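Local coordinates for 5-formyltetrahydrofolate cyclo-ligase family protein (Bacillus anthracis, PDB 2JCB) that probably catalyses the ATP-dependent cyclisation of 5-formyltetrahydrofolate to 5,10-methenyltetrahydrofolate in folate metabolism, with release of ADP and phosphate, at residues Lys13-Arg17 with Ile144-Gly148; Tyr137-Arg143 with Lys182-Ile187. The contacts are given in a common frame with arbitrary orientation. Residue numbers count along the deposited sequence, not the author numbering.

Contact 1: Lys13-Arg17 with Ile144-Gly148; sequences KLRLR and IGYGG. With ADP (adenosine-5'-diphosphate), chain C; PO4 (phosphate ion), chain D.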
loop_
_atom_site.group_PDB
_atom_site.type_symbol
_atom_site.label_atom_id
_atom_site.label_comp_id
_atom_site.label_asym_id
_atom_site.label_seq_id
_atom_site.Cartn_x
_atom_site.Cartn_y
_atom_site.Cartn_z
ATOM N N LYS A 13 11.074 8.649 -12.917
ATOM C CA LYS A 13 10.047 8.340 -11.924
ATOM C C LYS A 13 8.653 8.774 -12.362
ATOM O O LYS A 13 7.691 8.021 -12.201
ATOM C CB LYS A 13 10.404 9.008 -10.602
ATOM C CG LYS A 13 11.152 8.108 -9.616
ATOM C CD LYS A 13 11.181 8.740 -8.198
ATOM C CE LYS A 13 12.242 8.075 -7.331
ATOM N NZ LYS A 13 12.053 8.324 -5.892
ATOM N N LEU A 14 8.548 9.998 -12.894
ATOM C CA LEU A 14 7.266 10.515 -13.377
ATOM C C LEU A 14 6.803 9.699 -14.567
ATOM O O LEU A 14 5.658 9.319 -14.625
ATOM C CB LEU A 14 7.399 11.968 -13.840
ATOM C CG LEU A 14 7.599 13.075 -12.815
ATOM C CD1 LEU A 14 7.373 14.430 -13.511
ATOM C CD2 LEU A 14 6.695 12.848 -11.588
ATOM N N ARG A 15 7.701 9.487 -15.520
ATOM C CA ARG A 15 7.473 8.611 -16.677
ATOM C C ARG A 15 6.973 7.212 -16.295
ATOM O O ARG A 15 6.017 6.692 -16.895
ATOM C CB ARG A 15 8.766 8.516 -17.513
ATOM C CG ARG A 15 8.640 7.990 -18.950
ATOM C CD ARG A 15 10.009 7.478 -19.514
ATOM N NE ARG A 15 10.373 6.246 -18.787
ATOM C CZ ARG A 15 10.202 4.998 -19.233
ATOM N NH1 ARG A 15 9.702 4.770 -20.448
ATOM N NH2 ARG A 15 10.546 3.968 -18.457
ATOM N N LEU A 16 7.598 6.587 -15.301
ATOM C CA LEU A 16 7.196 5.244 -14.937
ATOM C C LEU A 16 5.866 5.296 -14.182
ATOM O O LEU A 16 4.981 4.484 -14.441
ATOM C CB LEU A 16 8.262 4.523 -14.103
ATOM C CG LEU A 16 9.349 3.804 -14.896
ATOM C CD1 LEU A 16 10.518 3.450 -13.973
ATOM C CD2 LEU A 16 8.768 2.550 -15.600
ATOM N N ARG A 17 5.730 6.292 -13.307
ATOM C CA ARG A 17 4.480 6.493 -12.512
ATOM C C ARG A 17 3.311 6.700 -13.491
ATOM O O ARG A 17 2.315 6.000 -13.425
ATOM C CB ARG A 17 4.614 7.691 -11.571
ATOM C CG ARG A 17 3.664 7.667 -10.358
ATOM C CD ARG A 17 3.887 8.931 -9.470
ATOM N NE ARG A 17 5.017 8.763 -8.541
ATOM C CZ ARG A 17 6.023 9.604 -8.328
ATOM N NH1 ARG A 17 6.115 10.796 -8.948
ATOM N NH2 ARG A 17 6.948 9.266 -7.434
ATOM N N ILE A 144 8.148 2.648 -6.319
ATOM C CA ILE A 144 7.674 3.993 -6.670
ATOM C C ILE A 144 6.217 4.108 -6.199
ATOM O O ILE A 144 5.391 3.236 -6.507
ATOM C CB ILE A 144 7.716 4.251 -8.210
ATOM C CG1 ILE A 144 9.145 4.265 -8.748
ATOM C CG2 ILE A 144 7.097 5.647 -8.516
ATOM C CD1 ILE A 144 9.217 4.215 -10.246
ATOM N N GLY A 145 5.922 5.176 -5.454
ATOM C CA GLY A 145 4.548 5.449 -5.033
ATOM C C GLY A 145 3.963 6.555 -5.916
ATOM O O GLY A 145 4.297 6.682 -7.102
ATOM N N TYR A 146 3.123 7.386 -5.299
ATOM C CA TYR A 146 2.334 8.414 -6.012
ATOM C C TYR A 146 2.947 9.779 -6.058
ATOM O O TYR A 146 2.445 10.673 -6.752
ATOM C CB TYR A 146 0.907 8.488 -5.396
ATOM C CG TYR A 146 0.136 7.276 -5.757
ATOM C CD1 TYR A 146 -0.470 7.153 -7.008
ATOM C CD2 TYR A 146 0.091 6.208 -4.887
ATOM C CE1 TYR A 146 -1.144 5.993 -7.344
ATOM C CE2 TYR A 146 -0.564 5.043 -5.215
ATOM C CZ TYR A 146 -1.173 4.948 -6.437
ATOM O OH TYR A 146 -1.819 3.759 -6.710
ATOM N N GLY A 147 4.075 9.949 -5.372
ATOM C CA GLY A 147 4.820 11.175 -5.439
ATOM C C GLY A 147 4.936 11.972 -4.156
ATOM O O GLY A 147 5.736 12.918 -4.101
ATOM N N GLY A 148 4.137 11.617 -3.146
ATOM C CA GLY A 148 4.163 12.338 -1.857
ATOM C C GLY A 148 5.324 11.988 -0.926
ATOM O O GLY A 148 5.696 12.775 -0.064
HETATM P PB ADP C . 7.238 8.269 -3.959
HETATM O O1B ADP C . 5.842 8.559 -3.416
HETATM O O2B ADP C . 7.173 7.592 -5.278
HETATM O O3B ADP C . 8.021 7.598 -2.851
HETATM P PA ADP C . 9.424 10.205 -4.082
HETATM O O1A ADP C . 10.373 9.070 -3.794
HETATM O O2A ADP C . 9.766 11.054 -5.200
HETATM O O3A ADP C . 7.887 9.708 -4.232
HETATM O "O5'" ADP C . 9.433 11.175 -2.788
HETATM C "C5'" ADP C . 8.731 12.426 -2.954
HETATM C "C4'" ADP C . 9.380 13.527 -2.153
HETATM O "O4'" ADP C . 9.484 13.084 -0.809
HETATM C "C3'" ADP C . 10.789 13.782 -2.677
HETATM O "O3'" ADP C . 10.862 15.153 -3.014
HETATM C "C2'" ADP C . 11.700 13.420 -1.522
HETATM O "O2'" ADP C . 12.661 14.410 -1.291
HETATM C "C1'" ADP C . 10.789 13.367 -0.309
HETATM N N9 ADP C . 11.203 12.379 0.722
HETATM C C8 ADP C . 11.041 11.044 0.649
HETATM N N7 ADP C . 11.491 10.451 1.779
HETATM C C5 ADP C . 11.957 11.391 2.603
HETATM C C6 ADP C . 12.546 11.419 3.969
HETATM N N6 ADP C . 12.749 10.282 4.665
HETATM N N1 ADP C . 12.828 12.608 4.503
HETATM C C2 ADP C . 12.645 13.757 3.820
HETATM N N3 ADP C . 12.096 13.803 2.590
HETATM C C4 ADP C . 11.720 12.675 1.932
HETATM P P PO4 D . 3.424 7.461 -1.028
HETATM O O1 PO4 D . 4.302 6.832 -0.151
HETATM O O2 PO4 D . 3.808 7.432 -2.483
HETATM O O3 PO4 D . 2.017 6.796 -0.948
HETATM O O4 PO4 D . 3.300 8.954 -0.746
#
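The polar part centres on Arg-17, which reaches from helix 6-26 to the glycine-rich loop following strand 143-144. Its NE donates to Gly-145 O at 2.6 Å while its NH2 donates to ADP O2B at 2.7 Å, so one guanidinium edge joins protein and nucleotide. Over one face of the same group lie Tyr-146 C, 3.4 Å from Arg-17 NE, and Gly-147 CA, 3.5 Å from Arg-17 NH2. Further hydrogen bonds reach the phosphates. ADP O2B also accepts from Gly-145 N (2.7 Å), ADP O1B from Gly-147 N (3.0 Å), and the α-phosphate atom ADP O1A from Lys-13 NZ (2.8 Å), an ammonium that also makes salt bridges to Asp-181 and Glu-178. Tyr-146 N instead donates to O2 of the free phosphate ion (2.9 Å). Apolar packing underlies this: Ile-144 CD1 approaches Leu-16 CB (4.0 Å) and Lys-13 CG (4.4 Å). Glycines keep the loop open to the anions. A CB on Gly-145 would lie 2.0 Å from O2 of the free phosphate ion, and Gly-147, at phi 116°, has backbone angles that would jam a CB against the preceding carbonyl oxygen. Backbone NH groups and the two cationic side chains of this contact thus share the diphosphate charge, which fits a pocket built to hold the nucleotide's phosphates.

Contact 2: Tyr137-Arg143 with Lys182-Ile187; sequences YTERGER and KNVEKI. With PO4 (phosphate ion), chain D.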
loop_
_atom_site.group_PDB
_atom_site.type_symbol
_atom_site.label_atom_id
_atom_site.label_comp_id
_atom_site.label_asym_id
_atom_site.label_seq_id
_atom_site.Cartn_x
_atom_site.Cartn_y
_atom_site.Cartn_z
ATOM N N TYR A 137 7.124 -1.584 -8.789
ATOM C CA TYR A 137 8.069 -2.260 -7.899
ATOM C C TYR A 137 9.099 -3.029 -8.697
ATOM O O TYR A 137 8.852 -3.375 -9.859
ATOM C CB TYR A 137 7.328 -3.262 -7.010
ATOM C CG TYR A 137 6.137 -2.726 -6.191
ATOM C CD1 TYR A 137 6.315 -2.299 -4.884
ATOM C CD2 TYR A 137 4.867 -2.648 -6.762
ATOM C CE1 TYR A 137 5.199 -1.778 -4.167
ATOM C CE2 TYR A 137 3.764 -2.159 -6.079
ATOM C CZ TYR A 137 3.944 -1.744 -4.775
ATOM O OH TYR A 137 2.833 -1.239 -4.109
ATOM N N THR A 138 10.218 -3.335 -8.059
ATOM C CA THR A 138 11.170 -4.305 -8.645
ATOM C C THR A 138 11.202 -5.580 -7.797
ATOM O O THR A 138 10.657 -5.606 -6.683
ATOM C CB THR A 138 12.581 -3.746 -8.758
ATOM O OG1 THR A 138 13.146 -3.634 -7.445
ATOM C CG2 THR A 138 12.526 -2.411 -9.450
ATOM N N GLU A 139 11.878 -6.602 -8.343
ATOM C CA GLU A 139 12.107 -7.905 -7.684
ATOM C C GLU A 139 12.798 -7.703 -6.354
ATOM O O GLU A 139 12.608 -8.495 -5.416
ATOM C CB GLU A 139 12.984 -8.830 -8.566
ATOM C CG GLU A 139 14.381 -8.266 -8.935
ATOM C CD GLU A 139 15.437 -9.290 -9.438
ATOM O OE1 GLU A 139 15.077 -10.415 -9.860
ATOM O OE2 GLU A 139 16.649 -8.930 -9.430
ATOM N N ARG A 140 13.547 -6.610 -6.272
ATOM C CA ARG A 140 14.309 -6.215 -5.103
ATOM C C ARG A 140 13.511 -5.494 -3.984
ATOM O O ARG A 140 14.110 -5.050 -2.997
ATOM C CB ARG A 140 15.462 -5.330 -5.562
ATOM C CG ARG A 140 16.526 -6.105 -6.367
ATOM C CD ARG A 140 17.515 -5.185 -7.026
ATOM N NE ARG A 140 16.909 -4.335 -8.049
ATOM C CZ ARG A 140 16.565 -4.733 -9.271
ATOM N NH1 ARG A 140 16.030 -3.865 -10.116
ATOM N NH2 ARG A 140 16.735 -5.994 -9.657
ATOM N N GLY A 141 12.189 -5.365 -4.125
ATOM C CA GLY A 141 11.410 -4.681 -3.107
ATOM C C GLY A 141 11.436 -3.173 -3.256
ATOM O O GLY A 141 10.875 -2.487 -2.417
ATOM N N GLU A 142 12.057 -2.667 -4.334
ATOM C CA GLU A 142 12.122 -1.204 -4.581
ATOM C C GLU A 142 10.759 -0.765 -5.040
ATOM O O GLU A 142 9.967 -1.570 -5.522
ATOM C CB GLU A 142 13.184 -0.841 -5.605
ATOM C CG GLU A 142 14.549 -1.315 -5.106
ATOM C CD GLU A 142 15.529 -1.594 -6.213
ATOM O OE1 GLU A 142 15.112 -2.088 -7.276
ATOM O OE2 GLU A 142 16.737 -1.338 -6.021
ATOM N N ARG A 143 10.466 0.502 -4.803
ATOM C CA ARG A 143 9.090 0.983 -4.848
ATOM C C ARG A 143 9.005 2.432 -5.332
ATOM O O ARG A 143 9.790 3.294 -4.922
ATOM C CB ARG A 143 8.403 0.798 -3.488
ATOM C CG ARG A 143 7.090 1.494 -3.409
ATOM C CD ARG A 143 6.452 1.296 -2.027
ATOM N NE ARG A 143 5.348 2.214 -1.930
ATOM C CZ ARG A 143 5.415 3.504 -1.578
ATOM N NH1 ARG A 143 4.289 4.211 -1.611
ATOM N NH2 ARG A 143 6.562 4.097 -1.265
ATOM N N LYS A 182 12.517 3.787 0.396
ATOM C CA LYS A 182 12.454 2.599 1.274
ATOM C C LYS A 182 11.916 1.414 0.503
ATOM O O LYS A 182 10.981 1.540 -0.300
ATOM C CB LYS A 182 11.617 2.876 2.509
ATOM C CG LYS A 182 12.223 4.010 3.418
ATOM C CD LYS A 182 13.601 3.671 3.985
ATOM C CE LYS A 182 13.486 2.889 5.286
ATOM N NZ LYS A 182 14.830 2.596 5.853
ATOM N N ASN A 183 12.478 0.240 0.765
ATOM C CA ASN A 183 12.009 -0.997 0.112
ATOM C C ASN A 183 10.984 -1.716 0.955
ATOM O O ASN A 183 10.951 -1.547 2.162
ATOM C CB ASN A 183 13.198 -1.955 -0.075
ATOM C CG ASN A 183 14.197 -1.458 -1.098
ATOM O OD1 ASN A 183 13.970 -0.466 -1.802
ATOM N ND2 ASN A 183 15.342 -2.141 -1.179
ATOM N N VAL A 184 10.197 -2.571 0.319
ATOM C CA VAL A 184 9.229 -3.439 1.037
ATOM C C VAL A 184 9.801 -4.869 1.088
ATOM O O VAL A 184 10.612 -5.224 0.245
ATOM C CB VAL A 184 7.817 -3.449 0.399
ATOM C CG1 VAL A 184 7.172 -2.071 0.530
ATOM C CG2 VAL A 184 7.859 -3.845 -1.092
ATOM N N GLU A 185 9.376 -5.650 2.073
ATOM C CA GLU A 185 9.932 -6.980 2.302
ATOM C C GLU A 185 9.355 -8.064 1.390
ATOM O O GLU A 185 9.972 -9.108 1.213
ATOM C CB GLU A 185 9.708 -7.418 3.748
ATOM C CG GLU A 185 10.580 -6.644 4.676
ATOM C CD GLU A 185 10.222 -6.897 6.142
ATOM O OE1 GLU A 185 9.085 -7.320 6.477
ATOM O OE2 GLU A 185 11.090 -6.642 6.973
ATOM N N LYS A 186 8.154 -7.860 0.913
ATOM C CA LYS A 186 7.478 -8.883 0.096
ATOM C C LYS A 186 6.488 -8.226 -0.827
ATOM O O LYS A 186 5.830 -7.237 -0.452
ATOM C CB LYS A 186 6.689 -9.815 1.019
ATOM C CG LYS A 186 5.913 -10.937 0.211
ATOM C CD LYS A 186 5.121 -11.844 1.123
ATOM C CE LYS A 186 6.039 -12.880 1.790
ATOM N NZ LYS A 186 5.270 -13.845 2.639
ATOM N N ILE A 187 6.372 -8.762 -2.040
ATOM C CA ILE A 187 5.382 -8.252 -3.011
ATOM C C ILE A 187 4.553 -9.513 -3.404
ATOM O O ILE A 187 5.140 -10.561 -3.730
ATOM C CB ILE A 187 6.003 -7.532 -4.252
ATOM C CG1 ILE A 187 6.862 -6.313 -3.807
ATOM C CG2 ILE A 187 4.895 -7.056 -5.221
ATOM C CD1 ILE A 187 8.049 -6.114 -4.602
HETATM P P PO4 D . 3.424 7.461 -1.028
HETATM O O1 PO4 D . 4.302 6.832 -0.151
HETATM O O2 PO4 D . 3.808 7.432 -2.483
HETATM O O3 PO4 D . 2.017 6.796 -0.948
HETATM O O4 PO4 D . 3.300 8.954 -0.746
HETATM O O HOH W 1 8.720 3.087 0.074
HETATM O O HOH W 2 12.171 1.837 -2.819
#
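A tight β-hairpin, strands 136-137 and 143-144 with their connecting turn, packs in a buried contact against the chain leading into strand 186-189 of the main mixed sheet and the start of that strand. One direct hydrogen bond joins the segments, from Val-184 N to Gly-141 O (2.8 Å, 162°), and Gly-141 CA makes a CH···O contact with Val-184 O at 3.5 Å. A CB on Gly-141 would sit only 2.4 Å from that oxygen. The hairpin's connection is a type I turn, Thr-138 to Gly-141, with a G1 bulge: Gly-141 N bonds to Thr-138 O (3.0 Å), Thr-138 N to Glu-142 O (3.1 Å), and Gly-141 takes the left-handed conformation (82°/5°) at the bulge. Thr-138 OG1 donates to Glu-142 OE1 (2.5 Å), the carboxylate oxygen that also forms a salt bridge with Arg-140 NE (3.0 Å); Arg-140 NH2 in turn pairs with Glu-139 OE2 (2.9 Å). Against the turn, Ile-187 CD1 meets Tyr-137 CB (3.8 Å), Thr-138 O (3.4 Å) and Gly-141 CA (3.9 Å). At the other end, two waters bridge Arg-143 to Lys-182 O, water 2 from Arg-143 N (2.9 and 2.8 Å) and water 1 from side-chain NH2 (2.7 and 2.8 Å). Arg-143 NE donates to the Pro-133 carbonyl, and NH1 to O1 of the free phosphate ion (3.0 Å).

Overall arrangement
The two contacts, whose centres lie about 14 Å apart, are joined directly along the chain, since Arg-143 of contact 2 precedes Ile-144 of contact 1. The hairpin therefore delivers its chain straight into the ADP-binding loop, and residues 182-187 follow directly on Asp-181, one of the two magnesium-site residues with Asp-152. Both contacts touch the free phosphate, contact 1 through Tyr-146 and contact 2 through Arg-143, whose side chain comes within about 4 Å of ADP. The phosphorus of that ion lies 4.9 Å from PB of ADP. The ion probably comes from the crystallisation liquor, though its place beside the β-phosphate is suggestive of a product-phosphate position.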